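Local coordinates for acyl-CoA synthetase (AMP-forming)/AMP-acid ligase II-like protein (Dyadobacter fermentans, PDB 4GS5) that probably acts as an AMP-forming ligase of the ATP-dependent AMP-binding enzyme family and may join medium-chain fatty acids to coenzyme A, at residues A[6-11]-A[106-111]; A[80-85]-A[125-130]; A[75-80]-A[101-106]; A[112-117]-A[141-146]; A[151-156]-A[173-178]. One frame throughout, in Å; residues are numbered along the deposited sequence.

Overall arrangement
Contact 1 pairs the N-terminal strand 5-8 with strand 105-109 and so closes the first long loop of the chain. Contact 3 lies within that loop. It joins the turn before strand 80-83 to the end of helix 90-102 and the start of strand 105-109, and it shares Leu106 with contact 1. Contact 2 sets strand 80-83 beside strand 126-129. Its segments alternate along the chain with those of contacts 1, 3 and 4. Contact 4 brings together the loops that follow strand 105-109 and helix 131-139. Contact 5 comes last and pairs strand 153-155 with 175-180, which continues the parallel run begun by strands 105-109, 80-83 and 126-129.

Contact 1: residues A[6-11]-A[106-111]; sequences WTTGKT and LTVTEP
Strands 6-8 and 106-109 form an antiparallel beta pairing, with strand 5-8 as the outermost strand on this side of the sheet within the chain. Four nearly straight hydrogen bonds join the backbones. Trp6 and Val108 exchange two of them, Trp6 N to Val108 O and Val108 N to Trp6 O, each 2.9 Å long. Thr8 and Leu106 do the same: Thr8 N reaches Leu106 O at 2.9 Å, and Leu106 N reaches Thr8 O at 3.0 Å. Between these pairs sits the non-hydrogen-bonded pair Thr7 and Thr107, whose side chains point to the face opposite Trp6, Thr8, Leu106 and Val108. Thr8 and Leu106 lie side by side and point the same way. The methyl Thr8 CG2 rests 3.9 Å from Leu106 CB. Trp6 has CG anti to the backbone N (chi1 -179°), and Thr8 CB lies over one face of its ring, toward the rim. Val108 CG2 approaches the indole obliquely, 4.3 Å from Trp6 CE3. Helix 22-36 covers this side: Tyr28 touches Trp6, Met31 touches Thr8 and Phe24 touches Val108. Thr8 CG2 holds the crowded place between the backbone N and carbonyl carbon, because OG1 is anti to the N (chi1 -167°). That rotation suits the hydrogen bond between Thr8 OG1 and Gln16 OE1, outside the two segments.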
# COMPACT_ATOMS: atom_id res chain seq x y z
N TRP A 6 19.69 12.51 18.08
CA TRP A 6 19.19 13.57 18.95
C TRP A 6 18.01 13.05 19.77
O TRP A 6 17.03 12.55 19.22
CB TRP A 6 18.79 14.79 18.11
CG TRP A 6 18.27 15.96 18.90
CD1 TRP A 6 18.95 16.67 19.86
CD2 TRP A 6 16.98 16.57 18.80
NE1 TRP A 6 18.15 17.67 20.36
CE2 TRP A 6 16.94 17.63 19.72
CE3 TRP A 6 15.85 16.30 18.02
CZ2 TRP A 6 15.81 18.44 19.88
CZ3 TRP A 6 14.72 17.11 18.18
CH2 TRP A 6 14.71 18.16 19.10
N THR A 7 18.12 13.14 21.09
CA THR A 7 17.07 12.61 21.97
C THR A 7 16.13 13.72 22.43
O THR A 7 16.57 14.77 22.90
CB THR A 7 17.66 11.89 23.20
OG1 THR A 7 18.48 10.80 22.76
CG2 THR A 7 16.55 11.35 24.10
N THR A 8 14.83 13.49 22.30
CA THR A 8 13.85 14.53 22.61
C THR A 8 12.54 13.98 23.15
O THR A 8 12.35 12.77 23.31
CB THR A 8 13.60 15.46 21.38
OG1 THR A 8 12.89 16.63 21.80
CG2 THR A 8 12.80 14.75 20.28
N GLY A 9 11.61 14.89 23.42
CA GLY A 9 10.36 14.56 24.06
C GLY A 9 9.55 15.82 24.31
O GLY A 9 10.06 16.93 24.10
N LYS A 10 8.31 15.64 24.74
CA LYS A 10 7.42 16.76 25.01
C LYS A 10 8.05 17.70 26.03
O LYS A 10 8.26 18.88 25.76
CB LYS A 10 6.08 16.25 25.54
CG LYS A 10 4.97 17.29 25.57
CD LYS A 10 3.66 16.66 26.08
CE LYS A 10 2.51 17.65 26.06
NZ LYS A 10 2.82 18.89 26.85
N THR A 11 8.36 17.17 27.21
CA THR A 11 8.92 18.04 28.24
C THR A 11 10.39 18.36 27.96
O THR A 11 10.85 19.46 28.25
CB THR A 11 8.72 17.47 29.67
OG1 THR A 11 9.78 16.57 30.01
CG2 THR A 11 7.37 16.77 29.78
N LEU A 106 11.54 10.11 22.32
CA LEU A 106 11.91 10.00 20.91
C LEU A 106 13.42 9.98 20.73
O LEU A 106 14.13 10.87 21.21
CB LEU A 106 11.31 11.14 20.08
CG LEU A 106 9.79 11.28 20.12
CD1 LEU A 106 9.35 12.58 19.47
CD2 LEU A 106 9.15 10.10 19.41
N THR A 107 13.91 8.95 20.04
CA THR A 107 15.30 8.91 19.61
C THR A 107 15.37 9.15 18.11
O THR A 107 14.99 8.30 17.31
CB THR A 107 15.96 7.57 19.93
OG1 THR A 107 15.99 7.38 21.35
CG2 THR A 107 17.39 7.52 19.38
N VAL A 108 15.84 10.33 17.72
CA VAL A 108 15.81 10.70 16.33
C VAL A 108 17.17 10.44 15.71
O VAL A 108 18.18 10.93 16.21
CB VAL A 108 15.45 12.18 16.14
CG1 VAL A 108 15.30 12.51 14.66
CG2 VAL A 108 14.17 12.51 16.90
N THR A 109 17.19 9.66 14.63
CA THR A 109 18.44 9.37 13.93
C THR A 109 18.34 9.83 12.48
O THR A 109 17.24 10.04 11.96
CB THR A 109 18.77 7.87 13.96
OG1 THR A 109 20.10 7.67 13.46
CG2 THR A 109 17.81 7.12 13.08
N GLU A 110 19.49 10.01 11.82
CA GLU A 110 19.50 10.40 10.42
C GLU A 110 18.99 9.23 9.61
O GLU A 110 19.37 8.08 9.84
CB GLU A 110 20.90 10.82 9.96
CG GLU A 110 21.53 11.86 10.88
CD GLU A 110 22.71 12.62 10.25
OE1 GLU A 110 23.31 12.12 9.27
OE2 GLU A 110 23.02 13.72 10.75
N PRO A 111 18.10 9.51 8.65
CA PRO A 111 17.47 8.40 7.94
C PRO A 111 18.52 7.73 7.06
O PRO A 111 19.17 8.40 6.25
CB PRO A 111 16.39 9.08 7.11
CG PRO A 111 16.96 10.44 6.83
CD PRO A 111 17.82 10.81 8.01

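Contact 2: residues A[80-85]-A[125-130]; sequences RALVCL and DFVAMV
Strands 80-83 and 126-129 run parallel, with axes 4.9 Å apart at their closest and 21° between their directions. Leu82 N donates to Phe126 O at 3.0 Å. Arg80 O takes two bonds, a short one of 2.7 Å from Asp125 N and a longer, bent one from Phe126 N. Beyond Leu82 the backbones spread, and a water bridges them. It donates to Leu82 O and Ala128 O and accepts from Cys84 N. At the start of the pairing Arg80 and Asp125 form a salt bridge. The arginine chain bends at chi3 and meets the carboxylate side-on, Arg80 NE to Asp125 OD2 at 3.0 Å and Arg80 NH2 to Asp125 OD1 at 2.8 Å. Both oxygens lie near the guanidinium plane, but both are approached from above the carboxylate plane, since the two planes are turned 44° apart. Asp125 OD2 also accepts from Arg80 N at 2.8 Å, on its anti lone pair. An alanine in place of Asp125 would lose these three side-chain bonds and would probably loosen the start of the pairing and the hold on the Arg80 guanidinium. At the other end Cys84 SG lies 3.7 Å from Val127 CG2 and also meets CB of selenomethionine Met129. Leu85 reaches over Ala128, its CD1 3.8 Å from Ala128 CB. Charge and backbone bonds hold one end; apolar packing and a bridging water hold the other. The close guanidinium and the backbone N-H would probably keep Asp125 ionised.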
# COMPACT_ATOMS: atom_id res chain seq x y z
N ARG A 80 9.55 3.95 24.24
CA ARG A 80 10.83 4.35 23.66
C ARG A 80 10.79 4.14 22.16
O ARG A 80 10.83 3.00 21.69
CB ARG A 80 11.96 3.54 24.28
CG ARG A 80 12.18 3.81 25.76
CD ARG A 80 13.06 2.73 26.38
NE ARG A 80 12.45 1.41 26.20
CZ ARG A 80 13.05 0.26 26.49
NH1 ARG A 80 14.28 0.25 26.97
NH2 ARG A 80 12.41 -0.89 26.28
N ALA A 81 10.68 5.23 21.40
CA ALA A 81 10.46 5.13 19.98
C ALA A 81 11.69 5.60 19.22
O ALA A 81 12.30 6.62 19.56
CB ALA A 81 9.25 5.97 19.59
N LEU A 82 12.07 4.84 18.19
CA LEU A 82 13.18 5.23 17.32
C LEU A 82 12.61 5.90 16.06
O LEU A 82 11.76 5.33 15.37
CB LEU A 82 14.02 4.01 16.93
CG LEU A 82 15.10 4.22 15.85
CD1 LEU A 82 16.28 5.01 16.41
CD2 LEU A 82 15.58 2.89 15.34
N VAL A 83 13.06 7.12 15.78
CA VAL A 83 12.61 7.85 14.60
C VAL A 83 13.67 7.79 13.51
O VAL A 83 14.66 8.52 13.57
CB VAL A 83 12.34 9.34 14.96
CG1 VAL A 83 11.80 10.10 13.74
CG2 VAL A 83 11.38 9.43 16.14
N CYS A 84 13.48 6.91 12.53
CA CYS A 84 14.47 6.68 11.47
C CYS A 84 13.89 6.94 10.09
O CYS A 84 14.48 6.57 9.08
CB CYS A 84 15.02 5.25 11.53
SG CYS A 84 13.72 3.95 11.45
N LEU A 85 12.71 7.55 10.06
CA LEU A 85 12.11 8.02 8.83
C LEU A 85 12.45 9.50 8.67
O LEU A 85 12.58 10.23 9.66
CB LEU A 85 10.61 7.82 8.88
CG LEU A 85 10.25 6.33 8.93
CD1 LEU A 85 8.80 6.14 9.30
CD2 LEU A 85 10.57 5.72 7.58
N ASP A 125 10.82 0.32 22.10
CA ASP A 125 9.51 -0.28 22.26
C ASP A 125 8.73 -0.19 20.97
O ASP A 125 7.72 -0.87 20.81
CB ASP A 125 8.72 0.42 23.37
CG ASP A 125 9.41 0.33 24.73
OD1 ASP A 125 9.87 -0.77 25.10
OD2 ASP A 125 9.53 1.36 25.41
N PHE A 126 9.19 0.67 20.08
CA PHE A 126 8.47 0.91 18.85
C PHE A 126 9.35 1.60 17.81
O PHE A 126 10.13 2.50 18.12
CB PHE A 126 7.23 1.76 19.11
CG PHE A 126 6.45 2.04 17.86
CD1 PHE A 126 5.86 1.00 17.16
CD2 PHE A 126 6.32 3.33 17.38
CE1 PHE A 126 5.14 1.24 16.00
CE2 PHE A 126 5.60 3.58 16.22
CZ PHE A 126 5.01 2.54 15.53
N VAL A 127 9.21 1.16 16.57
CA VAL A 127 9.86 1.86 15.47
C VAL A 127 9.01 1.76 14.22
O VAL A 127 8.42 0.70 13.96
CB VAL A 127 11.25 1.28 15.17
CG1 VAL A 127 11.15 -0.19 14.83
CG2 VAL A 127 11.92 2.07 14.03
N ALA A 128 8.93 2.85 13.46
CA ALA A 128 8.27 2.78 12.15
C ALA A 128 9.35 2.88 11.09
O ALA A 128 10.27 3.68 11.22
CB ALA A 128 7.25 3.89 11.98
N MSE A 129 9.26 2.06 10.06
CA MSE A 129 10.30 2.08 9.04
C MSE A 129 9.76 1.54 7.73
O MSE A 129 8.62 1.10 7.66
CB MSE A 129 11.53 1.30 9.52
CG MSE A 129 11.34 -0.19 9.69
SE MSE A 129 12.97 -1.07 10.39
CE MSE A 129 13.24 -0.01 11.99
N VAL A 130 10.57 1.64 6.67
CA VAL A 130 10.18 1.05 5.40
C VAL A 130 10.76 -0.35 5.34
O VAL A 130 11.70 -0.66 6.07
CB VAL A 130 10.61 1.89 4.16
CG1 VAL A 130 9.92 3.26 4.18
CG2 VAL A 130 12.13 2.02 4.08
O HOH W 1 10.74 5.82 12.77

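Contact 3: residues A[75-80]-A[101-106]; sequences LGPGTR and ELDWEL
Gly76 O is gripped twice from within its own turn, by Thr79 OG1 at 2.7 Å and by Thr79 N at 3.3 Å. The hydroxyl comes in the carbonyl plane, on a lone pair. The backbone bond belongs to a type II beta turn, Gly76 to Thr79, with Gly78 at positive phi, and the hydroxyl reinforces it. The hydroxyl bond also fixes the rotation of Thr79, which turns its carbon side onto Trp104. Thr79 CB lies over the face of the indole, 3.5 Å from the centroid of the five-membered ring, in a CH-pi contact. The ring edge is held too. Trp104 NE1 donates to Leu75 O at 3.1 Å, straight and in the ring plane, though the donor sits above the carbonyl plane. Leu75 CB touches Trp104 CZ2 at 3.6 Å. On the backbone, Gly78 N bonds to Asp103 O at 3.0 Å, and Glu105 N to Thr79 O at 2.9 Å. The second of these starts the parallel pairing of Arg80 with Glu105. Beyond the turn, Trp104 packs on Met95 and Arg98 of helix 90-102, on Ala81 of strand 80-83 and on the ring of Phe126 in strand 126-129.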
# COMPACT_ATOMS: atom_id res chain seq x y z
N LEU A 75 0.66 1.83 22.61
CA LEU A 75 1.90 2.53 22.85
C LEU A 75 1.65 3.73 23.76
O LEU A 75 1.43 4.85 23.29
CB LEU A 75 2.51 2.97 21.51
CG LEU A 75 2.69 1.83 20.50
CD1 LEU A 75 2.98 2.37 19.10
CD2 LEU A 75 3.78 0.87 20.96
N GLY A 76 1.68 3.49 25.07
CA GLY A 76 1.35 4.53 26.03
C GLY A 76 2.55 5.37 26.44
O GLY A 76 3.60 5.31 25.79
N PRO A 77 2.41 6.14 27.52
CA PRO A 77 3.50 6.99 27.99
C PRO A 77 4.75 6.19 28.36
O PRO A 77 4.66 5.13 28.98
CB PRO A 77 2.92 7.66 29.25
CG PRO A 77 1.44 7.63 29.05
CD PRO A 77 1.19 6.30 28.35
N GLY A 78 5.92 6.71 27.98
CA GLY A 78 7.17 6.06 28.30
C GLY A 78 7.68 5.21 27.14
O GLY A 78 8.81 4.74 27.15
N THR A 79 6.82 5.01 26.14
CA THR A 79 7.23 4.27 24.93
C THR A 79 8.55 4.82 24.38
O THR A 79 8.67 6.02 24.10
CB THR A 79 6.17 4.37 23.82
OG1 THR A 79 4.99 3.65 24.21
CG2 THR A 79 6.67 3.77 22.52
N ARG A 80 9.55 3.95 24.24
CA ARG A 80 10.83 4.35 23.66
C ARG A 80 10.79 4.14 22.16
O ARG A 80 10.83 3.00 21.69
CB ARG A 80 11.96 3.54 24.28
CG ARG A 80 12.18 3.81 25.76
CD ARG A 80 13.06 2.73 26.38
NE ARG A 80 12.45 1.41 26.20
CZ ARG A 80 13.05 0.26 26.49
NH1 ARG A 80 14.28 0.25 26.97
NH2 ARG A 80 12.41 -0.89 26.28
N GLU A 101 2.01 13.66 21.39
CA GLU A 101 0.65 13.39 21.82
C GLU A 101 0.57 12.27 22.85
O GLU A 101 -0.28 12.29 23.73
CB GLU A 101 -0.24 13.08 20.62
CG GLU A 101 -0.56 14.31 19.80
CD GLU A 101 -1.39 15.30 20.59
OE1 GLU A 101 -2.62 15.08 20.70
OE2 GLU A 101 -0.82 16.28 21.11
N LEU A 102 1.49 11.31 22.74
CA LEU A 102 1.41 10.06 23.51
C LEU A 102 2.48 9.98 24.60
O LEU A 102 2.58 8.99 25.31
CB LEU A 102 1.51 8.86 22.56
CG LEU A 102 0.43 8.82 21.46
CD1 LEU A 102 0.63 7.68 20.44
CD2 LEU A 102 -0.96 8.72 22.06
N ASP A 103 3.29 11.04 24.71
CA ASP A 103 4.36 11.12 25.72
C ASP A 103 5.40 10.02 25.52
O ASP A 103 5.67 9.23 26.43
CB ASP A 103 3.80 11.04 27.15
CG ASP A 103 2.88 12.19 27.49
OD1 ASP A 103 3.00 13.27 26.89
OD2 ASP A 103 2.03 12.00 28.40
N TRP A 104 5.97 9.94 24.33
CA TRP A 104 7.02 8.97 24.11
C TRP A 104 8.37 9.62 24.34
O TRP A 104 8.49 10.83 24.26
CB TRP A 104 7.00 8.46 22.67
CG TRP A 104 5.80 7.67 22.27
CD1 TRP A 104 4.77 7.23 23.06
CD2 TRP A 104 5.49 7.24 20.94
NE1 TRP A 104 3.85 6.53 22.30
CE2 TRP A 104 4.27 6.53 20.99
CE3 TRP A 104 6.14 7.38 19.70
CZ2 TRP A 104 3.69 5.95 19.86
CZ3 TRP A 104 5.55 6.80 18.57
CH2 TRP A 104 4.33 6.11 18.66
N GLU A 105 9.38 8.80 24.61
CA GLU A 105 10.76 9.25 24.47
C GLU A 105 11.15 9.04 23.01
O GLU A 105 11.09 7.92 22.51
CB GLU A 105 11.67 8.42 25.37
CG GLU A 105 13.13 8.81 25.29
CD GLU A 105 14.04 7.83 26.03
OE1 GLU A 105 15.27 8.04 26.01
OE2 GLU A 105 13.52 6.86 26.62
N LEU A 106 11.54 10.11 22.32
CA LEU A 106 11.91 10.00 20.91
C LEU A 106 13.42 9.98 20.73
O LEU A 106 14.13 10.87 21.21
CB LEU A 106 11.31 11.14 20.08
CG LEU A 106 9.79 11.28 20.12
CD1 LEU A 106 9.35 12.58 19.47
CD2 LEU A 106 9.15 10.10 19.41
O HOH W 2 10.77 6.09 28.50

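Contact 4: residues A[112-117]-A[141-146]; sequences TANPLA and SATSGQ
Each segment is folded into a tight bend, and no strand or regular alpha helix takes part. Residues Asn114 to Ala117 form a type I beta turn, closed by Ala117 N to Asn114 O at 3.1 Å. In the other segment a 3-10 stretch begins at Ser144, and Gln146 N bonds back to Thr143 O at 2.9 Å. Asn114 and Thr143 reach toward each other tip to tip. Asn114 ND2 donates to Thr143 OG1 at 3.0 Å, almost straight (176°) and exactly in the amide plane. The other end of the amide turns back on its own segment, where Asn114 OD1 accepts from Leu116 N at 3.0 Å in an Asx turn. This bond fixes the rotation of the amide, so that ND2 faces Thr143. Thr143 places OG1 in the crowded position between its backbone N and carbonyl carbon (chi1 62°). Its methyl CG2 then packs on the turn, 3.7 Å from Ala117 CA. Leu116 touches the same methyl with CB and reaches the 3-10 stretch with CD1, 3.6 Å from Gln146 O. Thr143 OG1 accepts from Asn114, and its one proton is probably shared between Ile137 O and Asn140 O. The Asn114 amide thus links the loop after strand 105-109 to Thr143, whose buried hydroxyl carries the connection to the end of helix 131-139. This is structural packing held by a neutral polar network.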
# COMPACT_ATOMS: atom_id res chain seq x y z
N THR A 112 18.69 6.42 7.24
CA THR A 112 19.62 5.62 6.44
C THR A 112 18.97 4.26 6.24
O THR A 112 17.90 3.99 6.79
CB THR A 112 20.96 5.40 7.15
OG1 THR A 112 20.72 4.72 8.39
CG2 THR A 112 21.64 6.71 7.43
N ALA A 113 19.64 3.40 5.48
CA ALA A 113 19.10 2.08 5.15
C ALA A 113 19.08 1.17 6.37
O ALA A 113 18.23 0.28 6.49
CB ALA A 113 19.91 1.43 4.04
N ASN A 114 20.02 1.39 7.27
CA ASN A 114 20.11 0.58 8.48
C ASN A 114 20.09 1.45 9.73
O ASN A 114 21.14 1.93 10.16
CB ASN A 114 21.36 -0.30 8.46
CG ASN A 114 21.34 -1.36 9.56
OD1 ASN A 114 20.82 -1.13 10.66
ND2 ASN A 114 21.90 -2.53 9.25
N PRO A 115 18.90 1.64 10.30
CA PRO A 115 18.70 2.49 11.49
C PRO A 115 19.43 2.00 12.74
O PRO A 115 19.62 2.80 13.66
CB PRO A 115 17.19 2.43 11.70
CG PRO A 115 16.71 1.27 10.91
CD PRO A 115 17.63 1.14 9.76
N LEU A 116 19.82 0.73 12.80
CA LEU A 116 20.51 0.20 13.97
C LEU A 116 22.02 0.25 13.82
O LEU A 116 22.76 0.06 14.79
CB LEU A 116 20.08 -1.24 14.25
CG LEU A 116 18.68 -1.46 14.83
CD1 LEU A 116 18.55 -2.92 15.27
CD2 LEU A 116 18.42 -0.52 16.00
N ALA A 117 22.47 0.50 12.60
CA ALA A 117 23.89 0.37 12.28
C ALA A 117 24.77 1.28 13.12
O ALA A 117 25.85 0.88 13.56
CB ALA A 117 24.15 0.61 10.79
N SER A 141 25.09 -8.58 9.38
CA SER A 141 25.34 -9.45 10.53
C SER A 141 25.92 -8.74 11.74
O SER A 141 26.22 -9.37 12.76
CB SER A 141 26.22 -10.64 10.13
OG SER A 141 25.42 -11.70 9.63
N ALA A 142 26.08 -7.43 11.64
CA ALA A 142 26.47 -6.62 12.78
C ALA A 142 25.22 -6.12 13.49
O ALA A 142 25.28 -5.72 14.65
CB ALA A 142 27.31 -5.45 12.32
N THR A 143 24.09 -6.16 12.79
CA THR A 143 22.83 -5.67 13.33
C THR A 143 21.75 -6.74 13.38
O THR A 143 20.77 -6.61 14.11
CB THR A 143 22.29 -4.44 12.55
OG1 THR A 143 22.03 -4.80 11.18
CG2 THR A 143 23.30 -3.29 12.59
N SER A 144 21.91 -7.81 12.60
CA SER A 144 20.86 -8.82 12.54
C SER A 144 20.53 -9.39 13.91
O SER A 144 19.37 -9.67 14.22
CB SER A 144 21.23 -9.95 11.57
OG SER A 144 22.44 -10.56 11.96
N GLY A 145 21.55 -9.57 14.74
CA GLY A 145 21.37 -10.17 16.05
C GLY A 145 20.60 -9.29 17.01
O GLY A 145 20.15 -9.74 18.07
N GLN A 146 20.44 -8.02 16.65
CA GLN A 146 19.76 -7.05 17.50
C GLN A 146 18.41 -6.62 16.94
O GLN A 146 17.81 -5.68 17.45
CB GLN A 146 20.62 -5.80 17.71
CG GLN A 146 21.85 -6.01 18.57
CD GLN A 146 22.92 -6.82 17.87
OE1 GLN A 146 23.56 -6.34 16.93
NE2 GLN A 146 23.11 -8.06 18.32

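Contact 5: residues A[151-156]-A[173-178]; sequences GKVLLG and MPVYQS
Leu154 lies across Tyr176 at about a right angle, with CD1 3.9 Å from Tyr176 CB, and the same methyl reaches Ser178 OG at 3.3 Å. The Tyr176 ring brings an edge near Val153 O. Lys152 CD approaches that ring obliquely. A water joins the polar tips, accepting from Lys152 NZ and hydrogen-bonded to Tyr176 OH. Lys152 NZ also bonds to Leu73 O, outside the segments. On the other face of the sheet Val153 CG2 touches CE of selenomethionine Met173 at 3.8 Å, and Leu155 CD1 meets Val175 CG1 at 4.0 Å. The parallel backbones are tied by regular alternating bonds, such as Tyr176 N to Val153 O and Leu155 N to Tyr176 O. The last, Ser178 N to Leu155 O at 2.9 Å, runs nearly along the C=O axis. The side chain of Gln177, which pairs with Leu155, runs extended with CG anti to the backbone N and reaches Gly156. Gln177 NE2 donates to Gly156 O at 3.1 Å and also bonds to Ala158 O, while OE1 accepts from Val160 N. A leucine in place of Gln177 would lose all three bonds and would probably loosen the loop that follows Gly156. The pairing belongs to a beta-alpha-beta unit. Helix 162-169 connects the two strands and sets Ile168 against Leu155 and Val175. Strand 126-129 flanks 153-155, and strand 187-192 continues the sheet beyond 175-180.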
# COMPACT_ATOMS: atom_id res chain seq x y z
N GLY A 151 11.70 -3.86 19.39
CA GLY A 151 10.48 -3.99 20.18
C GLY A 151 9.25 -4.40 19.37
O GLY A 151 8.75 -5.53 19.46
N LYS A 152 8.74 -3.47 18.57
CA LYS A 152 7.61 -3.77 17.70
C LYS A 152 7.69 -2.85 16.48
O LYS A 152 7.98 -1.67 16.62
CB LYS A 152 6.28 -3.71 18.47
CG LYS A 152 5.28 -2.68 18.07
CD LYS A 152 3.86 -2.98 18.65
CE LYS A 152 3.88 -3.64 20.01
NZ LYS A 152 2.50 -3.57 20.63
N VAL A 153 7.49 -3.42 15.30
CA VAL A 153 7.79 -2.69 14.06
C VAL A 153 6.55 -2.41 13.23
O VAL A 153 5.74 -3.32 12.94
CB VAL A 153 8.77 -3.50 13.19
CG1 VAL A 153 9.03 -2.78 11.87
CG2 VAL A 153 10.07 -3.76 13.93
N LEU A 154 6.37 -1.15 12.86
CA LEU A 154 5.35 -0.79 11.88
C LEU A 154 6.02 -0.47 10.55
O LEU A 154 6.86 0.45 10.47
CB LEU A 154 4.52 0.39 12.38
CG LEU A 154 3.48 0.87 11.37
CD1 LEU A 154 2.43 -0.18 11.15
CD2 LEU A 154 2.85 2.16 11.83
N LEU A 155 5.68 -1.23 9.51
CA LEU A 155 6.23 -1.00 8.19
C LEU A 155 5.30 -0.15 7.33
O LEU A 155 4.10 -0.35 7.35
CB LEU A 155 6.49 -2.34 7.48
CG LEU A 155 7.54 -3.26 8.13
CD1 LEU A 155 7.67 -4.58 7.38
CD2 LEU A 155 8.90 -2.54 8.19
N GLY A 156 5.88 0.81 6.60
CA GLY A 156 5.16 1.57 5.59
C GLY A 156 5.50 1.06 4.19
O GLY A 156 5.77 -0.14 4.03
N MSE A 173 8.75 -11.16 17.38
CA MSE A 173 8.51 -9.73 17.58
C MSE A 173 7.35 -9.28 16.71
O MSE A 173 7.34 -9.58 15.52
CB MSE A 173 9.76 -8.93 17.18
CG MSE A 173 9.48 -7.45 17.04
SE MSE A 173 11.06 -6.36 16.76
CE MSE A 173 11.56 -7.07 15.01
N PRO A 174 6.39 -8.53 17.28
CA PRO A 174 5.23 -8.08 16.50
C PRO A 174 5.62 -7.15 15.36
O PRO A 174 6.23 -6.12 15.61
CB PRO A 174 4.38 -7.30 17.53
CG PRO A 174 4.93 -7.63 18.85
CD PRO A 174 6.35 -8.06 18.68
N VAL A 175 5.25 -7.52 14.13
CA VAL A 175 5.49 -6.68 12.96
C VAL A 175 4.17 -6.47 12.20
O VAL A 175 3.41 -7.43 11.95
CB VAL A 175 6.52 -7.34 12.02
CG1 VAL A 175 6.77 -6.47 10.82
CG2 VAL A 175 7.85 -7.59 12.76
N TYR A 176 3.89 -5.22 11.84
CA TYR A 176 2.66 -4.84 11.17
C TYR A 176 3.00 -4.07 9.93
O TYR A 176 4.12 -3.56 9.83
CB TYR A 176 1.81 -3.95 12.08
CG TYR A 176 1.44 -4.59 13.38
CD1 TYR A 176 0.27 -5.35 13.50
CD2 TYR A 176 2.25 -4.45 14.50
CE1 TYR A 176 -0.07 -5.94 14.70
CE2 TYR A 176 1.92 -5.04 15.69
CZ TYR A 176 0.76 -5.78 15.80
OH TYR A 176 0.45 -6.36 17.00
N GLN A 177 2.06 -3.98 9.00
CA GLN A 177 2.23 -3.11 7.83
C GLN A 177 1.01 -2.22 7.68
O GLN A 177 -0.12 -2.67 7.85
CB GLN A 177 2.50 -3.91 6.54
CG GLN A 177 2.84 -2.99 5.34
CD GLN A 177 3.61 -3.68 4.23
OE1 GLN A 177 3.46 -4.88 4.02
NE2 GLN A 177 4.47 -2.93 3.54
N SER A 178 1.24 -0.94 7.38
CA SER A 178 0.17 0.06 7.25
C SER A 178 -0.52 0.00 5.90
O SER A 178 0.11 -0.33 4.88
CB SER A 178 0.77 1.47 7.37
OG SER A 178 1.34 1.66 8.65
O HOH W 3 0.33 -4.44 19.13